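Local coordinates for protein kappa-carrageenase (Zobellia galactanivorans, PDB 5OCR) that probably hydrolyses the marine algal polysaccharide kappa-carrageenan, the chain in question being the glycoside hydrolase family 16 domain of a longer secreted enzyme, at residues F125-S128 with T134-S137; A166-N171 with N226-R231; A76-T79 with T84-T87; V142-F147 with W194-D199; I212-Y215 with V221-K224. One frame throughout, in Å; residues are numbered along the deposited sequence.

Interaction 1 (F125-S128 with T134-S137)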
# COMPACT_ATOMS: atom_id res chain seq x y z
N PHE A 125 3.12 11.97 10.93
CA PHE A 125 2.96 13.39 10.53
C PHE A 125 3.73 14.20 11.52
O PHE A 125 3.46 14.12 12.74
CB PHE A 125 1.45 13.75 10.57
CG PHE A 125 0.65 13.16 9.41
CD1 PHE A 125 0.30 13.94 8.29
CD2 PHE A 125 0.23 11.82 9.44
CE1 PHE A 125 -0.39 13.41 7.20
CE2 PHE A 125 -0.48 11.29 8.34
CZ PHE A 125 -0.80 12.08 7.23
N ASP A 126 4.67 15.01 11.03
CA ASP A 126 5.40 15.94 11.94
C ASP A 126 5.06 17.37 11.47
O ASP A 126 5.68 17.90 10.53
CB ASP A 126 6.90 15.64 11.91
CG ASP A 126 7.68 16.46 12.96
OD1 ASP A 126 7.02 17.31 13.59
OD2 ASP A 126 8.93 16.29 13.02
N TYR A 127 4.04 17.95 12.11
CA TYR A 127 3.58 19.29 11.78
C TYR A 127 4.41 20.36 12.39
O TYR A 127 4.13 21.53 12.13
CB TYR A 127 2.11 19.52 12.14
CG TYR A 127 1.17 18.92 11.14
CD1 TYR A 127 0.73 19.64 10.01
CD2 TYR A 127 0.68 17.61 11.32
CE1 TYR A 127 -0.15 19.11 9.08
CE2 TYR A 127 -0.15 17.06 10.37
CZ TYR A 127 -0.58 17.81 9.26
OH TYR A 127 -1.40 17.20 8.32
N SER A 128 5.49 19.97 13.09
CA SER A 128 6.43 20.92 13.74
C SER A 128 7.58 21.44 12.88
O SER A 128 8.34 22.38 13.29
CB SER A 128 7.00 20.34 15.03
OG SER A 128 8.14 19.55 14.78
N THR A 134 9.29 18.58 4.99
CA THR A 134 8.28 17.49 4.82
C THR A 134 7.65 17.15 6.14
O THR A 134 8.36 16.88 7.08
CB THR A 134 9.02 16.24 4.30
OG1 THR A 134 9.60 16.55 3.04
CG2 THR A 134 8.04 15.03 4.09
N VAL A 135 6.32 17.20 6.19
CA VAL A 135 5.50 16.79 7.35
C VAL A 135 5.26 15.27 7.28
O VAL A 135 5.24 14.61 8.29
CB VAL A 135 4.17 17.58 7.21
CG1 VAL A 135 3.06 17.09 8.14
CG2 VAL A 135 4.47 19.07 7.42
N TYR A 136 5.02 14.77 6.06
CA TYR A 136 4.57 13.38 5.93
C TYR A 136 5.13 12.87 4.60
O TYR A 136 5.09 13.60 3.60
CB TYR A 136 3.04 13.38 5.85
CG TYR A 136 2.44 12.00 5.41
CD1 TYR A 136 2.35 10.98 6.31
CD2 TYR A 136 2.00 11.78 4.08
CE1 TYR A 136 1.75 9.73 5.96
CE2 TYR A 136 1.38 10.59 3.72
CZ TYR A 136 1.34 9.53 4.63
OH TYR A 136 0.73 8.30 4.27
N SER A 137 5.65 11.65 4.60
CA SER A 137 6.25 11.02 3.39
C SER A 137 5.55 9.67 3.14
O SER A 137 5.50 8.84 4.13
CB SER A 137 7.73 10.69 3.69
OG SER A 137 8.50 11.87 3.57
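Tyr136 swings its CG anti to the backbone N (chi1 168°), whereas Phe125 keeps CG beside its own N (chi1 -74°), and the two rings meet as an offset stack. Their planes differ by only 10° and their centroids are 4.3 Å apart. Phe125 CZ lies 3.5 Å from Tyr136 CD1, and CB of Tyr136 adds a CH-pi contact over the same phenylalanine ring. Aromatic residues suit this place because broad flat surfaces can join a loop to a strand without exact polar matching; the tyrosine hydroxyl is served separately, by Glu138.

Beside the stack, the backbones are tied once, by a nearly straight bond of 2.8 Å from Asp126 N to Val135 O. Val135 and Tyr136 both face Val167 of the neighbouring strand 159-170, forming a classic beta bulge at the corner the chain turns at Val135. Val135 CG1 stands over the centre of the Tyr127 ring, 3.7 Å from its centroid; a compact branched side chain gives a methyl that fits an aromatic face.

Asp126 shapes that loop from within. Its OD1 takes the backbone N of Ser128 at 3.1 Å, an Asx turn, and also accepts from Ser128 OG at 2.8 Å through its syn lone pair. With an alanine here, both donors of Ser128 would lose this acceptor and the turn would probably be freer to shift, carrying the Tyr127 ring off the valine methyl. Tyr127 O meanwhile receives a hydrogen bond from Lys169 NZ.

Interaction 2 (A166-N171 with N226-R231)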
# COMPACT_ATOMS: atom_id res chain seq x y z
N ALA A 166 2.99 13.30 -0.40
CA ALA A 166 3.60 13.97 0.76
C ALA A 166 2.73 15.10 1.30
O ALA A 166 1.86 15.58 0.66
CB ALA A 166 4.96 14.57 0.38
N VAL A 167 3.04 15.56 2.53
CA VAL A 167 2.50 16.84 2.97
C VAL A 167 3.73 17.67 3.27
O VAL A 167 4.69 17.14 3.82
CB VAL A 167 1.77 16.63 4.33
CG1 VAL A 167 1.31 17.98 4.97
CG2 VAL A 167 0.55 15.73 4.09
N VAL A 168 3.72 18.93 2.82
CA VAL A 168 4.88 19.84 2.96
C VAL A 168 4.39 21.05 3.73
O VAL A 168 3.26 21.52 3.46
CB VAL A 168 5.38 20.20 1.57
CG1 VAL A 168 6.49 21.27 1.66
CG2 VAL A 168 5.96 18.94 0.98
N LYS A 169 5.19 21.56 4.69
CA LYS A 169 4.74 22.74 5.42
C LYS A 169 4.83 23.98 4.52
O LYS A 169 5.86 24.24 3.87
CB LYS A 169 5.51 22.89 6.74
CG LYS A 169 5.59 24.34 7.20
CD LYS A 169 5.58 24.50 8.68
CE LYS A 169 4.29 24.00 9.31
NZ LYS A 169 4.80 23.84 10.67
N GLU A 170 3.69 24.70 4.40
CA GLU A 170 3.63 25.96 3.58
C GLU A 170 2.77 26.98 4.28
O GLU A 170 1.62 26.68 4.55
CB GLU A 170 3.08 25.79 2.16
CG GLU A 170 3.85 24.86 1.27
CD GLU A 170 3.24 24.77 -0.15
OE1 GLU A 170 2.17 25.38 -0.43
OE2 GLU A 170 3.86 24.06 -0.97
N ASN A 171 3.39 28.13 4.58
CA ASN A 171 2.68 29.29 5.23
C ASN A 171 1.91 28.81 6.42
O ASN A 171 0.75 29.20 6.64
CB ASN A 171 1.67 29.97 4.30
CG ASN A 171 2.27 30.32 2.98
OD1 ASN A 171 3.25 31.06 2.91
ND2 ASN A 171 1.69 29.77 1.89
N ASN A 226 14.01 12.08 -5.73
CA ASN A 226 13.51 12.01 -4.28
C ASN A 226 13.44 13.40 -3.69
O ASN A 226 14.40 13.90 -3.07
CB ASN A 226 14.42 11.08 -3.45
CG ASN A 226 13.83 10.81 -2.10
OD1 ASN A 226 12.87 11.50 -1.76
ND2 ASN A 226 14.31 9.82 -1.36
N LYS A 227 12.31 14.07 -3.93
CA LYS A 227 12.21 15.45 -3.49
C LYS A 227 11.91 15.53 -2.01
O LYS A 227 12.56 16.29 -1.30
CB LYS A 227 11.10 16.18 -4.27
CG LYS A 227 11.13 17.65 -4.14
CD LYS A 227 10.37 18.17 -5.39
CE LYS A 227 10.03 19.61 -5.23
NZ LYS A 227 9.25 19.85 -6.48
N TYR A 228 10.92 14.77 -1.57
CA TYR A 228 10.37 14.96 -0.21
C TYR A 228 10.54 13.77 0.69
O TYR A 228 10.31 13.90 1.87
CB TYR A 228 8.90 15.28 -0.32
CG TYR A 228 8.60 16.57 -1.02
CD1 TYR A 228 9.21 17.76 -0.60
CD2 TYR A 228 7.69 16.61 -2.09
CE1 TYR A 228 8.90 18.99 -1.25
CE2 TYR A 228 7.38 17.80 -2.72
CZ TYR A 228 8.01 18.97 -2.35
OH TYR A 228 7.67 20.14 -3.02
N TRP A 229 10.90 12.60 0.13
CA TRP A 229 10.75 11.29 0.77
C TRP A 229 11.98 10.86 1.53
O TRP A 229 12.67 9.85 1.19
CB TRP A 229 10.27 10.24 -0.29
CG TRP A 229 8.98 10.73 -0.82
CD1 TRP A 229 7.72 10.50 -0.26
CD2 TRP A 229 8.76 11.61 -1.97
NE1 TRP A 229 6.75 11.17 -0.97
CE2 TRP A 229 7.34 11.91 -2.00
CE3 TRP A 229 9.61 12.22 -2.95
CZ2 TRP A 229 6.78 12.78 -3.00
CZ3 TRP A 229 9.04 13.10 -3.93
CH2 TRP A 229 7.67 13.34 -3.94
N HIS A 230 12.27 11.68 2.56
CA HIS A 230 13.45 11.52 3.35
C HIS A 230 13.10 11.32 4.78
O HIS A 230 13.99 11.54 5.62
CB HIS A 230 14.40 12.73 3.21
CG HIS A 230 14.72 13.06 1.75
ND1 HIS A 230 15.63 12.37 1.06
CD2 HIS A 230 14.20 14.00 0.87
CE1 HIS A 230 15.75 12.86 -0.19
NE2 HIS A 230 14.84 13.83 -0.32
N ARG A 231 11.86 10.99 5.12
CA ARG A 231 11.51 10.78 6.54
C ARG A 231 11.51 9.26 6.83
O ARG A 231 11.35 8.46 5.91
CB ARG A 231 10.10 11.34 6.80
CG ARG A 231 10.03 12.87 6.64
CD ARG A 231 8.60 13.36 6.86
NE ARG A 231 7.91 12.77 7.98
CZ ARG A 231 8.03 13.20 9.23
NH1 ARG A 231 8.81 14.23 9.50
NH2 ARG A 231 7.34 12.62 10.20
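Val168 pushes its CG2 methyl over the centre of the Tyr228 ring, and here the contact is tight: CG2 is 3.7 Å from Tyr228 CE1 and only 12° off the ring normal as seen from the centroid. The methyl is placed there because CG2 is anti to the carbonyl carbon of Val168, the two side chains crossing at about a right angle. A beta-branched residue, common in strands, thus offers a blunt CH group to an aromatic face. The packing relaxes at Ala166, whose CB stays 4.1 Å from Tyr228 CB and equally far from Trp229 NE1; a small residue leaves room for both aromatic side chains.

On the solvent side, the exposed Lys227 lays its CG over the other face of the Tyr228 ring, so the tyrosine is sandwiched between valine and lysine aliphatic groups. Within the loop, buried Asn226 forms an Asx motif: OD1 accepts from Trp229 N at 2.9 Å, and ND2 returns a bond to Trp229 O.

This end of strand 159-170 runs between strands 134-144 and 173-177. The loop 226-231 packs against it, Trp229 NE1 bonding to His165 O and its ring touching Ile212 on strand 211-216.

Interaction 3 (A76-T79 with T84-T87)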
# COMPACT_ATOMS: atom_id res chain seq x y z
N ALA A 76 -20.66 -8.03 10.37
CA ALA A 76 -21.87 -8.80 10.73
C ALA A 76 -23.09 -7.87 10.78
O ALA A 76 -23.03 -6.76 11.38
CB ALA A 76 -21.71 -9.51 12.08
N ASN A 77 -24.16 -8.28 10.08
CA ASN A 77 -25.48 -7.55 10.14
C ASN A 77 -25.44 -6.16 9.41
O ASN A 77 -26.40 -5.36 9.48
CB ASN A 77 -25.93 -7.38 11.61
CG ASN A 77 -25.91 -8.69 12.40
OD1 ASN A 77 -26.20 -9.75 11.88
ND2 ASN A 77 -25.60 -8.61 13.64
N ASN A 78 -24.33 -5.86 8.76
CA ASN A 78 -24.17 -4.57 8.10
C ASN A 78 -24.18 -3.42 9.14
O ASN A 78 -24.50 -2.29 8.82
CB ASN A 78 -25.19 -4.31 6.96
CG ASN A 78 -24.83 -3.09 6.12
OD1 ASN A 78 -23.67 -2.92 5.70
ND2 ASN A 78 -25.78 -2.20 5.92
N THR A 79 -23.75 -3.74 10.34
CA THR A 79 -23.80 -2.78 11.44
C THR A 79 -22.55 -1.92 11.42
O THR A 79 -21.43 -2.47 11.51
CB THR A 79 -23.76 -3.56 12.73
OG1 THR A 79 -24.98 -4.30 12.78
CG2 THR A 79 -23.73 -2.63 13.88
N THR A 84 -18.24 2.98 9.60
CA THR A 84 -17.69 2.09 8.57
C THR A 84 -18.31 0.70 8.65
O THR A 84 -18.84 0.29 9.70
CB THR A 84 -16.16 1.99 8.68
OG1 THR A 84 -15.74 1.34 9.88
CG2 THR A 84 -15.55 3.38 8.64
N TYR A 85 -18.29 0.02 7.49
CA TYR A 85 -19.08 -1.23 7.29
C TYR A 85 -18.25 -2.48 7.00
O TYR A 85 -18.77 -3.61 6.88
CB TYR A 85 -20.10 -1.04 6.15
CG TYR A 85 -21.11 0.04 6.42
CD1 TYR A 85 -22.31 -0.29 7.01
CD2 TYR A 85 -20.81 1.38 6.12
CE1 TYR A 85 -23.24 0.69 7.25
CE2 TYR A 85 -21.76 2.35 6.34
CZ TYR A 85 -22.94 1.99 6.94
OH TYR A 85 -23.91 2.93 7.23
N PHE A 86 -16.94 -2.28 6.83
CA PHE A 86 -15.96 -3.38 6.58
C PHE A 86 -14.74 -3.33 7.53
O PHE A 86 -14.39 -2.26 8.03
CB PHE A 86 -15.45 -3.18 5.18
CG PHE A 86 -16.50 -3.37 4.15
CD1 PHE A 86 -16.74 -4.65 3.60
CD2 PHE A 86 -17.35 -2.28 3.79
CE1 PHE A 86 -17.76 -4.82 2.64
CE2 PHE A 86 -18.38 -2.47 2.85
CZ PHE A 86 -18.57 -3.73 2.28
N THR A 87 -14.06 -4.48 7.67
CA THR A 87 -12.75 -4.52 8.30
C THR A 87 -11.76 -5.16 7.37
O THR A 87 -12.13 -6.02 6.55
CB THR A 87 -12.77 -5.24 9.70
OG1 THR A 87 -13.17 -6.63 9.56
CG2 THR A 87 -13.73 -4.46 10.68
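The Tyr85 ring meets Asn78 along its CD1-CE1 side. In the plane of the ring, at this edge, sits the backbone oxygen of Asn78, 3.5 Å from CD1, facing the slightly positive rim hydrogens in a weakly polar contact that takes the place of a conventional bond. The side-chain OD1 of Asn78 comes close to the same carbon obliquely, at 3.2 Å, and the amide plane lies only 22° from that of the ring.

The amide can take this pose because it is held from outside: His74 NE2 bonds to OD1 and ND2 gives its hydrogen to Asn257 OD1. With CG anti to the backbone N (chi1 -169°), the amide projects to where these partners and the tyrosine meet. Asparagine suits the place twice over, since it also tolerates the left-handed backbone conformation that Asn77 and Asn78 both adopt. Together they make the bend closed by Thr79 N bonding to Ala76 O at 3.3 Å, with angles in the range of a type I' beta turn.

Strands 67-74 and 86-97 are antiparallel neighbours joined by this connection, so the contact lies in the long loop of a beta hairpin within the beta-jelly-roll fold of this family 16 domain.

Interaction 4 (V142-F147 with W194-D199). Unlike the reference sequence in segment 194-199: Trp194 (reference Met).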
# COMPACT_ATOMS: atom_id res chain seq x y z
N VAL A 142 3.33 -0.41 -4.76
CA VAL A 142 2.30 -0.69 -5.76
C VAL A 142 0.93 -0.62 -5.12
O VAL A 142 0.72 -0.88 -3.89
CB VAL A 142 2.47 -2.09 -6.39
CG1 VAL A 142 2.06 -3.23 -5.48
CG2 VAL A 142 1.66 -2.14 -7.68
N GLU A 143 -0.01 -0.12 -5.93
CA GLU A 143 -1.44 -0.17 -5.61
C GLU A 143 -2.04 -0.96 -6.75
O GLU A 143 -2.05 -0.47 -7.85
CB GLU A 143 -2.08 1.18 -5.51
CG GLU A 143 -1.83 1.78 -4.13
CD GLU A 143 -2.52 3.14 -4.07
OE1 GLU A 143 -2.26 3.99 -5.00
OE2 GLU A 143 -3.28 3.39 -3.10
N LEU A 144 -2.60 -2.12 -6.46
CA LEU A 144 -3.23 -2.94 -7.49
C LEU A 144 -4.75 -2.75 -7.56
O LEU A 144 -5.35 -2.43 -6.53
CB LEU A 144 -2.95 -4.42 -7.18
CG LEU A 144 -1.49 -4.90 -7.18
CD1 LEU A 144 -1.35 -6.40 -6.88
CD2 LEU A 144 -0.87 -4.58 -8.56
N GLN A 145 -5.37 -3.03 -8.73
CA GLN A 145 -6.81 -3.13 -8.88
C GLN A 145 -7.60 -1.95 -8.39
O GLN A 145 -8.70 -2.14 -7.98
CB GLN A 145 -7.40 -4.43 -8.23
CG GLN A 145 -6.72 -5.67 -8.57
CD GLN A 145 -7.09 -6.76 -7.53
OE1 GLN A 145 -6.27 -7.47 -7.10
NE2 GLN A 145 -8.41 -6.92 -7.22
N GLN A 146 -7.07 -0.72 -8.47
CA GLN A 146 -7.77 0.47 -8.01
C GLN A 146 -8.80 0.93 -8.96
O GLN A 146 -9.73 1.65 -8.55
CB GLN A 146 -6.83 1.69 -7.92
CG GLN A 146 -6.02 1.61 -6.73
CD GLN A 146 -5.59 2.98 -6.24
OE1 GLN A 146 -5.97 3.34 -5.17
NE2 GLN A 146 -4.62 3.61 -6.93
N PHE A 147 -8.62 0.57 -10.21
CA PHE A 147 -9.44 1.11 -11.31
C PHE A 147 -9.52 2.66 -11.18
O PHE A 147 -10.65 3.25 -11.23
CB PHE A 147 -10.85 0.49 -11.26
CG PHE A 147 -10.90 -0.96 -11.62
CD1 PHE A 147 -11.50 -1.37 -12.80
CD2 PHE A 147 -10.31 -1.92 -10.78
CE1 PHE A 147 -11.54 -2.72 -13.15
CE2 PHE A 147 -10.36 -3.29 -11.10
CZ PHE A 147 -10.98 -3.67 -12.30
N TRP A 194 -0.37 -9.24 -17.68
CA TRP A 194 -1.08 -10.33 -16.97
C TRP A 194 -1.98 -9.70 -15.93
O TRP A 194 -1.82 -8.52 -15.61
CB TRP A 194 -0.04 -11.26 -16.25
CG TRP A 194 1.24 -10.55 -15.88
CD1 TRP A 194 2.51 -10.64 -16.46
CD2 TRP A 194 1.42 -9.65 -14.72
NE1 TRP A 194 3.42 -9.85 -15.80
CE2 TRP A 194 2.82 -9.22 -14.74
CE3 TRP A 194 0.59 -9.20 -13.71
CZ2 TRP A 194 3.33 -8.35 -13.75
CZ3 TRP A 194 1.10 -8.29 -12.77
CH2 TRP A 194 2.44 -7.91 -12.78
N ASP A 195 -2.98 -10.46 -15.47
CA ASP A 195 -3.95 -9.94 -14.52
C ASP A 195 -3.30 -10.09 -13.12
O ASP A 195 -3.10 -11.20 -12.67
CB ASP A 195 -5.19 -10.88 -14.65
CG ASP A 195 -6.26 -10.55 -13.64
OD1 ASP A 195 -5.99 -9.87 -12.60
OD2 ASP A 195 -7.41 -11.04 -13.84
N PRO A 196 -2.99 -8.96 -12.41
CA PRO A 196 -2.33 -8.99 -11.08
C PRO A 196 -3.15 -9.70 -10.02
O PRO A 196 -2.57 -10.07 -8.98
CB PRO A 196 -2.13 -7.47 -10.69
CG PRO A 196 -2.27 -6.77 -12.06
CD PRO A 196 -3.35 -7.57 -12.82
N SER A 197 -4.45 -9.87 -10.22
CA SER A 197 -5.29 -10.52 -9.25
C SER A 197 -5.18 -12.04 -9.35
O SER A 197 -5.74 -12.69 -8.50
CB SER A 197 -6.77 -10.08 -9.42
OG SER A 197 -7.43 -10.68 -10.56
N LYS A 198 -4.51 -12.59 -10.39
CA LYS A 198 -4.59 -14.05 -10.62
C LYS A 198 -3.36 -14.83 -10.21
O LYS A 198 -3.47 -16.05 -10.09
CB LYS A 198 -4.91 -14.35 -12.07
CG LYS A 198 -6.36 -13.93 -12.37
CD LYS A 198 -7.42 -14.91 -11.85
CE LYS A 198 -8.82 -14.46 -12.25
NZ LYS A 198 -8.87 -14.64 -13.72
N ASP A 199 -2.21 -14.19 -10.05
CA ASP A 199 -0.96 -14.91 -9.80
C ASP A 199 -0.09 -14.02 -8.94
O ASP A 199 -0.35 -12.78 -8.87
CB ASP A 199 -0.19 -15.24 -11.10
CG ASP A 199 -1.04 -15.97 -12.13
OD1 ASP A 199 -1.54 -15.32 -13.13
OD2 ASP A 199 -1.28 -17.16 -11.91
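Leu144, on strand 134-144, meets Pro196 directly after the Glu-x-Asp-x-x-Glu signature of family 16, whose last residues include Asp140 and Glu143. Both of its methyls straddle one carbon: CD2 is 3.8 Å from Pro196 CB and CD1 is 4.0 Å from it. Leucine offers a forked apolar end, proline a rigid apolar ring, and the pair needs no polar partner in its buried setting.

At Gln145 the backbone turns to a left-handed conformation, which swings the following chain away from the strand direction. Its side chain is extended beyond CG (chi2 162°) and carries the amide to Ser197, where OE1 stands 3.5 Å from CB, a van der Waals contact. The buried amide is satisfied by other groups: Ala109 N donates to OE1, and NE2 donates to Gly112 O. Glutamine is long enough to reach the backbone of Ala109 and Gly112 and has both a donor and an acceptor for it.

Ser197 is itself set in place by an Asx turn. Asp195 OD1 accepts from its backbone N at 2.8 Å and from its OG at 2.6 Å, the two donors arriving from the same face of the carboxylate.

Around the contact, Leu144 and Pro196 both rest on Tyr203 of strand 200-207 and on Met160 of strand 159-170, while Leu144 and Gln145 touch Pro117 of strand 115-122, and the backbone of Pro196 bonds to that of Gly108.

Interaction 5 (I212-Y215 with V221-K224)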
# COMPACT_ATOMS: atom_id res chain seq x y z
N ILE A 212 14.00 7.52 -6.60
CA ILE A 212 13.18 6.38 -6.15
C ILE A 212 12.90 5.59 -7.47
O ILE A 212 12.51 6.17 -8.47
CB ILE A 212 11.85 6.83 -5.54
CG1 ILE A 212 12.11 7.67 -4.25
CG2 ILE A 212 10.97 5.60 -5.16
CD1 ILE A 212 10.96 8.65 -3.98
N ILE A 213 13.14 4.27 -7.43
CA ILE A 213 12.99 3.50 -8.67
C ILE A 213 12.08 2.31 -8.34
O ILE A 213 12.33 1.59 -7.38
CB ILE A 213 14.40 2.97 -9.12
CG1 ILE A 213 15.38 4.21 -9.18
CG2 ILE A 213 14.27 2.30 -10.53
CD1 ILE A 213 16.81 3.80 -8.91
N TRP A 214 11.13 2.04 -9.21
CA TRP A 214 10.18 0.92 -8.97
C TRP A 214 10.36 -0.19 -9.96
O TRP A 214 10.66 0.07 -11.19
CB TRP A 214 8.80 1.46 -9.18
CG TRP A 214 8.19 2.41 -8.18
CD1 TRP A 214 7.24 2.10 -7.21
CD2 TRP A 214 8.44 3.85 -8.03
NE1 TRP A 214 6.89 3.21 -6.47
CE2 TRP A 214 7.53 4.32 -6.98
CE3 TRP A 214 9.24 4.79 -8.73
CZ2 TRP A 214 7.51 5.66 -6.58
CZ3 TRP A 214 9.22 6.10 -8.33
CH2 TRP A 214 8.36 6.55 -7.29
N TYR A 215 10.16 -1.40 -9.49
CA TYR A 215 10.36 -2.60 -10.33
C TYR A 215 9.17 -3.53 -10.25
O TYR A 215 8.56 -3.71 -9.22
CB TYR A 215 11.58 -3.39 -9.80
CG TYR A 215 12.86 -2.57 -9.79
CD1 TYR A 215 13.21 -1.80 -8.68
CD2 TYR A 215 13.71 -2.61 -10.93
CE1 TYR A 215 14.45 -1.07 -8.68
CE2 TYR A 215 14.91 -1.85 -10.95
CZ TYR A 215 15.25 -1.14 -9.80
OH TYR A 215 16.44 -0.39 -9.84
N VAL A 221 10.06 -0.05 -13.94
CA VAL A 221 8.87 0.51 -14.57
C VAL A 221 8.71 2.01 -14.29
O VAL A 221 7.92 2.67 -14.97
CB VAL A 221 7.57 -0.22 -14.17
CG1 VAL A 221 7.62 -1.69 -14.56
CG2 VAL A 221 7.31 -0.11 -12.65
N ALA A 222 9.46 2.59 -13.35
CA ALA A 222 9.29 4.00 -13.09
C ALA A 222 10.45 4.50 -12.29
O ALA A 222 11.11 3.71 -11.61
CB ALA A 222 8.05 4.30 -12.26
N ARG A 223 10.68 5.81 -12.37
CA ARG A 223 11.73 6.40 -11.52
C ARG A 223 11.40 7.85 -11.33
O ARG A 223 10.91 8.50 -12.29
CB ARG A 223 13.07 6.19 -12.24
CG ARG A 223 14.27 6.92 -11.70
CD ARG A 223 15.41 6.77 -12.75
NE ARG A 223 15.88 5.40 -12.94
CZ ARG A 223 17.13 4.97 -12.73
NH1 ARG A 223 18.03 5.81 -12.22
NH2 ARG A 223 17.47 3.71 -12.97
N LYS A 224 11.63 8.36 -10.12
CA LYS A 224 11.36 9.78 -9.83
C LYS A 224 12.43 10.36 -8.95
O LYS A 224 13.03 9.66 -8.12
CB LYS A 224 10.04 10.04 -9.09
CG LYS A 224 8.76 9.51 -9.74
CD LYS A 224 8.41 10.33 -10.95
CE LYS A 224 6.90 10.25 -11.07
NZ LYS A 224 6.59 10.45 -12.53
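The carbonyl oxygen of Ala222 is approached from three directions. Trp214 N gives it a nearly straight hydrogen bond of 2.9 Å, Ile213 CA adds a longer CH contact, and it also lies at the edge of the Trp214 indole, near the ring plane, 3.6 Å from CE3. The bond from Val221 N to Trp214 O flanks it on one side, the two bonds of Ile212 with Lys224 on the other, Ile212 N reaching Lys224 O at 2.8 Å. Ile213 and Arg223 form a non-hydrogen-bonded pair between the Trp214-Ala222 and Ile212-Lys224 pairs.

On the face carrying Ile213 and Arg223, the side chains run side by side. Arg223 bends at chi3 (-65°), which turns one guanidinium face to the isoleucine, whose CD1 stands over its centre, 4.0 Å from CZ. Glu220 and Glu211 bind the charged group through salt bridges. Replacing Ile213 by an alanine removes CG1, CG2 and CD1 and is likely to leave the guanidinium face without its apolar cover and freer to turn.

The opposite face is built on Trp214. Its indole has CG2 of Ile212 over one face, CB of Ala222 lies 3.8 Å from CE3, and CG of Lys224 sits 3.7 Å from CZ3. A large aromatic fills this buried side, its NE1 bonding to Asp140 O. Lysine suits this partly exposed place, lending its methylenes to the ring and carrying its ammonium on to Gln184 O and Leu187 O.

Val221 and Ala222 both face Trp214: a classic beta bulge in an antiparallel hairpin, whose strand 211-216 also pairs with 200-207 within the jelly roll.

In the fold
Interactions 2 and 4 are buried contacts, each between a strand or its end and a distant loop, and both rely mainly on apolar groups, with polar side chains satisfied by other residues. Interactions 1, 3 and 5 are only partly buried and join segments close in sequence: 5 by four backbone bonds, 1 by a single backbone bond with aromatic stacking, and 3 by oxygens of one asparagine beside a tyrosine ring. Strand 134-144 carries both interaction 1 and interaction 4, on opposite sides of the chain's centre, about 30 Å apart between centres. Interaction 2 touches interaction 1 through its neighbouring strand and interaction 5 through Ile212, while interaction 3 lies remote, its nearest atoms at least about 14 Å from every other contact.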